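Local structure of putative uncharacterized protein (Chaetomium thermophilum, 4XRI) at residues 61-66 against 114-119. The protein probably acts as a nuclear import receptor of the importin-beta family, built of HEAT repeats, that carries protein cargo and binds a small GTPase. The protein carries 2 engineered substitutions. Residues are numbered along the deposited sequence; the frame is centred on the assembly and turned at random.
With SO4 (sulfate ion), chain C; SO4 (sulfate ion), chain I.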
# COMPACT_ATOMS: atom_id res chain seq x y z
N HIS A 61 29.20 -11.31 -20.31
CA HIS A 61 27.74 -11.25 -20.32
C HIS A 61 27.12 -12.59 -20.70
O HIS A 61 26.03 -12.93 -20.24
CB HIS A 61 27.26 -10.15 -21.27
CG HIS A 61 27.54 -10.41 -22.71
ND1 HIS A 61 28.74 -10.08 -23.31
CD2 HIS A 61 26.78 -10.97 -23.69
CE1 HIS A 61 28.71 -10.42 -24.58
NE2 HIS A 61 27.53 -10.97 -24.84
N ILE A 62 27.83 -13.36 -21.52
CA ILE A 62 27.38 -14.71 -21.85
C ILE A 62 27.47 -15.61 -20.62
O ILE A 62 26.54 -16.35 -20.30
CB ILE A 62 28.21 -15.33 -22.99
CG1 ILE A 62 28.02 -14.52 -24.28
CG2 ILE A 62 27.81 -16.78 -23.22
CD1 ILE A 62 26.58 -14.43 -24.73
N ARG A 63 28.61 -15.54 -19.93
CA ARG A 63 28.85 -16.34 -18.74
C ARG A 63 27.85 -16.00 -17.64
O ARG A 63 27.34 -16.89 -16.96
CB ARG A 63 30.27 -16.13 -18.24
CG ARG A 63 31.34 -16.49 -19.25
CD ARG A 63 32.72 -16.15 -18.75
NE ARG A 63 33.12 -16.99 -17.62
CZ ARG A 63 34.28 -16.88 -16.98
NH1 ARG A 63 35.15 -15.95 -17.35
NH2 ARG A 63 34.56 -17.69 -15.96
N ALA A 64 27.58 -14.71 -17.47
CA ALA A 64 26.60 -14.26 -16.49
C ALA A 64 25.23 -14.82 -16.83
O ALA A 64 24.53 -15.34 -15.96
CB ALA A 64 26.55 -12.74 -16.44
N ALA A 65 24.86 -14.73 -18.10
CA ALA A 65 23.59 -15.26 -18.59
C ALA A 65 23.45 -16.75 -18.29
O ALA A 65 22.39 -17.21 -17.87
CB ALA A 65 23.46 -15.01 -20.08
N ALA A 66 24.54 -17.48 -18.51
CA ALA A 66 24.58 -18.91 -18.22
C ALA A 66 24.37 -19.17 -16.74
O ALA A 66 23.62 -20.06 -16.35
CB ALA A 66 25.89 -19.51 -18.69
N SER A 114 34.40 -10.18 -13.53
CA SER A 114 33.52 -9.84 -12.42
C SER A 114 32.10 -10.37 -12.60
O SER A 114 31.47 -10.81 -11.64
CB SER A 114 33.48 -8.32 -12.23
OG SER A 114 34.71 -7.84 -11.73
N LYS A 115 31.59 -10.31 -13.83
CA LYS A 115 30.23 -10.74 -14.10
C LYS A 115 30.06 -12.25 -13.92
O LYS A 115 29.05 -12.71 -13.39
CB LYS A 115 29.82 -10.33 -15.52
CG LYS A 115 29.71 -8.83 -15.70
CD LYS A 115 29.32 -8.45 -17.11
CE LYS A 115 29.23 -6.93 -17.26
NZ LYS A 115 28.95 -6.52 -18.66
N ALA A 116 31.07 -13.01 -14.35
CA ALA A 116 31.06 -14.45 -14.16
C ALA A 116 31.15 -14.80 -12.68
O ALA A 116 30.44 -15.68 -12.19
CB ALA A 116 32.20 -15.10 -14.93
N GLY A 117 32.02 -14.09 -11.97
CA GLY A 117 32.19 -14.29 -10.55
C GLY A 117 30.92 -14.02 -9.77
O GLY A 117 30.55 -14.78 -8.88
N GLN A 118 30.26 -12.92 -10.11
CA GLN A 118 29.00 -12.55 -9.46
C GLN A 118 27.94 -13.62 -9.71
O GLN A 118 27.24 -14.03 -8.79
CB GLN A 118 28.50 -11.20 -9.97
CG GLN A 118 27.47 -10.52 -9.08
CD GLN A 118 26.06 -11.02 -9.33
OE1 GLN A 118 25.78 -11.68 -10.33
NE2 GLN A 118 25.16 -10.71 -8.40
N ALA A 119 27.84 -14.05 -10.96
CA ALA A 119 26.87 -15.07 -11.36
C ALA A 119 27.11 -16.37 -10.60
O ALA A 119 26.16 -17.03 -10.16
CB ALA A 119 26.93 -15.31 -12.85
S SO4 C . 30.85 -7.97 -21.68
O1 SO4 C . 29.73 -7.20 -22.21
O2 SO4 C . 30.74 -9.35 -22.15
O3 SO4 C . 32.11 -7.40 -22.16
O4 SO4 C . 30.82 -7.94 -20.22
S SO4 I . 37.35 -5.84 -13.07
O1 SO4 I . 37.11 -7.22 -13.49
O2 SO4 I . 36.30 -4.99 -13.62
O3 SO4 I . 37.33 -5.77 -11.61
O4 SO4 I . 38.65 -5.40 -13.56
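The His61 side chain turns back over the start of its helix, CG lying between the backbone N and the carbonyl carbon (chi1 67°), with the ring then turned about CB-CG so that ND1 comes beside its own main-chain N-H. Both donors converge on one sulfate oxygen: O2 of the chain C ion accepts from His61 N at 3.1 Å, and lies near the imidazole plane, a very short 2.4 Å from His61 ND1. Lys115 reaches the same ion from the other helix with a chain extended beyond CG, its NZ 2.8 Å from sulfate O4. The sulfate, probably from the crystallisation liquor, thus bridges two helix beginnings; with it at ND1 and Glu17 OE1 at NE2, a protonated, doubly donating imidazole is probably favoured. An alanine in place of His61 would remove both ring nitrogens, and is likely to weaken the hold on the sulfate and to lose the tie from NE2 to Glu17 of helix 11-19. Arg63 bends at chi3 (68°), which lays its guanidinium flat against Ala116, whose CB stands over the centre of one face, 3.4 Å from Arg63 CZ. Leu53 O accepts from Arg63 NE and Glu56 forms a salt bridge with NH1, fixing the rotation of that plane. Small residues let the backbones close up: Ala64 CA and Ala116 CA are 5.0 Å apart, and Ala119 CB packs 3.8 Å from Ala64 CA. The segment axes, 7.8 Å apart, run almost parallel (7°), so the two helices lie alongside each other in this HEAT-repeat protein. Helix 60-72 thereby lies between helix 11-19, which Ile62 touches, and helix 114-131, while helix 42-54 packs against both Ala66 and Ala119.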